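Regulator of G-protein signaling 16 (Mus musculus, PDB 3C7L) speeds GTP hydrolysis by G protein alpha subunits, returning them to the inactive GDP-bound form and so shortening receptor signals, including phototransduction in the retina. Local coordinates at residues F43-E46 / N47-W51. Sequence-based numbering, arbitrary orientation.
Sequences FSEE and NLEFW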
ATOM      1  N   PHE A  43      13.505   1.709   4.677  1.00  7.81           N
ATOM      2  CA  PHE A  43      13.133   0.439   4.072  1.00  8.87           C
ATOM      3  C   PHE A  43      11.697  -0.043   4.259  1.00  9.47           C
ATOM      4  O   PHE A  43      11.474  -1.210   4.585  1.00  9.99           O
ATOM      5  CB  PHE A  43      14.103  -0.652   4.544  1.00 10.53           C
ATOM      6  CG  PHE A  43      15.544  -0.352   4.235  1.00 11.54           C
ATOM      7  CD1 PHE A  43      16.300   0.460   5.078  1.00 12.53           C
ATOM      8  CD2 PHE A  43      16.139  -0.856   3.081  1.00 12.49           C
ATOM      9  CE1 PHE A  43      17.627   0.767   4.777  1.00 12.85           C
ATOM     10  CE2 PHE A  43      17.463  -0.555   2.772  1.00 13.03           C
ATOM     11  CZ  PHE A  43      18.209   0.259   3.622  1.00 11.80           C
ATOM     12  N   SER A  44      10.722   0.841   4.055  1.00  9.39           N
ATOM     13  CA  SER A  44       9.324   0.432   4.174  1.00  8.82           C
ATOM     14  C   SER A  44       8.466   0.963   3.033  1.00 10.01           C
ATOM     15  O   SER A  44       7.238   0.959   3.129  1.00 11.95           O
ATOM     16  CB  SER A  44       8.728   0.870   5.521  1.00 11.98           C
ATOM     17  OG  SER A  44       8.620   2.277   5.628  1.00 11.57           O
ATOM     18  N   GLU A  45       9.103   1.398   1.945  1.00  9.73           N
ATOM     19  CA  GLU A  45       8.360   1.930   0.803  1.00  9.98           C
ATOM     20  C   GLU A  45       7.445   0.888   0.155  1.00 10.73           C
ATOM     21  O   GLU A  45       6.512   1.243  -0.575  1.00  8.10           O
ATOM     22  CB  GLU A  45       9.307   2.504  -0.264  1.00 11.45           C
ATOM     23  CG  GLU A  45       9.967   1.469  -1.163  1.00 12.90           C
ATOM     24  CD  GLU A  45      11.241   0.898  -0.576  1.00 13.58           C
ATOM     25  OE1 GLU A  45      11.490   1.106   0.626  1.00 12.31           O
ATOM     26  OE2 GLU A  45      11.991   0.233  -1.319  1.00 14.65           O
ATOM     27  N   GLU A  46       7.714  -0.391   0.413  1.00  8.07           N
ATOM     28  CA  GLU A  46       6.895  -1.463  -0.142  1.00  9.82           C
ATOM     29  C   GLU A  46       5.452  -1.340   0.348  1.00  8.15           C
ATOM     30  O   GLU A  46       4.528  -1.769  -0.335  1.00  8.24           O
ATOM     31  CB  GLU A  46       7.439  -2.838   0.257  1.00 10.19           C
ATOM     32  CG  GLU A  46       7.352  -3.129   1.743  1.00 12.87           C
ATOM     33  CD  GLU A  46       8.627  -2.775   2.489  1.00 16.98           C
ATOM     34  OE1 GLU A  46       9.385  -1.898   2.012  1.00 17.06           O
ATOM     35  OE2 GLU A  46       8.861  -3.373   3.565  1.00 18.81           O
ATOM     36  N   ASN A  47       5.260  -0.764   1.533  1.00  5.92           N
ATOM     37  CA  ASN A  47       3.908  -0.595   2.071  1.00  7.64           C
ATOM     38  C   ASN A  47       3.094   0.319   1.163  1.00  6.70           C
ATOM     39  O   ASN A  47       1.924   0.047   0.865  1.00  4.19           O
ATOM     40  CB  ASN A  47       3.948  -0.001   3.486  1.00  7.31           C
ATOM     41  CG  ASN A  47       4.541  -0.959   4.501  1.00 11.18           C
ATOM     42  OD1 ASN A  47       4.410  -2.179   4.367  1.00  9.49           O
ATOM     43  ND2 ASN A  47       5.180  -0.412   5.534  1.00  9.77           N
ATOM     44  N   LEU A  48       3.720   1.410   0.730  1.00  7.54           N
ATOM     45  CA  LEU A  48       3.059   2.369  -0.144  1.00  7.29           C
ATOM     46  C   LEU A  48       2.879   1.816  -1.559  1.00  7.53           C
ATOM     47  O   LEU A  48       1.846   2.030  -2.185  1.00  8.12           O
ATOM     48  CB  LEU A  48       3.870   3.673  -0.197  1.00  7.16           C
ATOM     49  CG  LEU A  48       3.379   4.749  -1.171  1.00  7.54           C
ATOM     50  CD1 LEU A  48       1.947   5.150  -0.834  1.00  6.34           C
ATOM     51  CD2 LEU A  48       4.303   5.949  -1.096  1.00  6.04           C
ATOM     52  N   GLU A  49       3.886   1.106  -2.063  1.00  7.01           N
ATOM     53  CA  GLU A  49       3.810   0.537  -3.406  1.00  7.79           C
ATOM     54  C   GLU A  49       2.691  -0.492  -3.480  1.00  7.56           C
ATOM     55  O   GLU A  49       1.961  -0.565  -4.469  1.00  4.92           O
ATOM     56  CB  GLU A  49       5.158  -0.095  -3.781  1.00  8.24           C
ATOM     57  CG  GLU A  49       6.259   0.952  -3.895  1.00 10.10           C
ATOM     58  CD  GLU A  49       7.644   0.377  -4.120  1.00 12.32           C
ATOM     59  OE1 GLU A  49       7.826  -0.858  -4.019  1.00  9.55           O
ATOM     60  OE2 GLU A  49       8.558   1.183  -4.389  1.00 11.21           O
ATOM     61  N   PHE A  50       2.551  -1.278  -2.420  1.00  6.18           N
ATOM     62  CA  PHE A  50       1.510  -2.293  -2.353  1.00  7.23           C
ATOM     63  C   PHE A  50       0.128  -1.646  -2.321  1.00  6.05           C
ATOM     64  O   PHE A  50      -0.779  -2.077  -3.034  1.00  6.13           O
ATOM     65  CB  PHE A  50       1.707  -3.165  -1.108  1.00  8.13           C
ATOM     66  CG  PHE A  50       0.551  -4.079  -0.816  1.00  7.09           C
ATOM     67  CD1 PHE A  50       0.121  -5.005  -1.759  1.00  7.99           C
ATOM     68  CD2 PHE A  50      -0.111  -4.011   0.404  1.00  6.57           C
ATOM     69  CE1 PHE A  50      -0.953  -5.851  -1.491  1.00  8.13           C
ATOM     70  CE2 PHE A  50      -1.179  -4.845   0.681  1.00  6.42           C
ATOM     71  CZ  PHE A  50      -1.604  -5.770  -0.268  1.00  9.87           C
ATOM     72  N   TRP A  51      -0.029  -0.613  -1.495  1.00  5.50           N
ATOM     73  CA  TRP A  51      -1.312   0.076  -1.382  1.00  5.81           C
ATOM     74  C   TRP A  51      -1.733   0.611  -2.748  1.00  6.98           C
ATOM     75  O   TRP A  51      -2.856   0.389  -3.189  1.00  8.90           O
ATOM     76  CB  TRP A  51      -1.214   1.230  -0.375  1.00  5.81           C
ATOM     77  CG  TRP A  51      -2.543   1.844  -0.009  1.00  6.55           C
ATOM     78  CD1 TRP A  51      -3.359   1.478   1.018  1.00  8.40           C
ATOM     79  CD2 TRP A  51      -3.209   2.919  -0.686  1.00  6.51           C
ATOM     80  NE1 TRP A  51      -4.494   2.257   1.028  1.00  7.60           N
ATOM     81  CE2 TRP A  51      -4.426   3.148  -0.010  1.00  6.99           C
ATOM     82  CE3 TRP A  51      -2.894   3.710  -1.803  1.00  8.55           C
ATOM     83  CZ2 TRP A  51      -5.333   4.139  -0.409  1.00  8.22           C
ATOM     84  CZ3 TRP A  51      -3.796   4.697  -2.200  1.00  7.98           C
ATOM     85  CH2 TRP A  51      -5.000   4.900  -1.503  1.00  9.02           C
TER
HETATM   86  O   HOH W   1       5.775   2.325   6.830  1.00 11.92           O
HETATM   87  O   HOH W   2      10.597  -1.658  -3.119  1.00 25.12           O
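E45 and E49 run side by side in the same direction, one turn apart, with E49 OE2 resting 3.5 Å from E45 CG. Their carboxylates stand nearly at right angles, 87° between planes. A water joins the two acids, donating to E45 OE2 and to E49 OE1 at 3.0 Å each, which probably eases the repulsion between like charges. E49 CG, anti to its own carbonyl carbon (chi1 -65°), lies 3.3 Å from E45 O, and from there the extended chain runs back along E45. H36 of helix 29-40 hydrogen-bonds E49 OE2, while K84 makes a long, weak ion pair with OE1. Cut back to an alanine, E49 would probably leave H36 without this acceptor and the bridging water without its second carboxylate. On another side of the turn, a second water links S44 OG to N47 ND2, whose N-H it accepts at 3.1 Å; N47 itself packs on T115 and L118 of helix 109-128. Underneath, backbone bonds wind the turn: N47 N to S44 O, E49 N to E45 O and F50 N to E46 O, the last at 2.9 Å. This is the first turn of helix 45-57 in the all-helical RGS domain, entered just after a Schellman motif, with F43 at positive phi, closes helix 29-40.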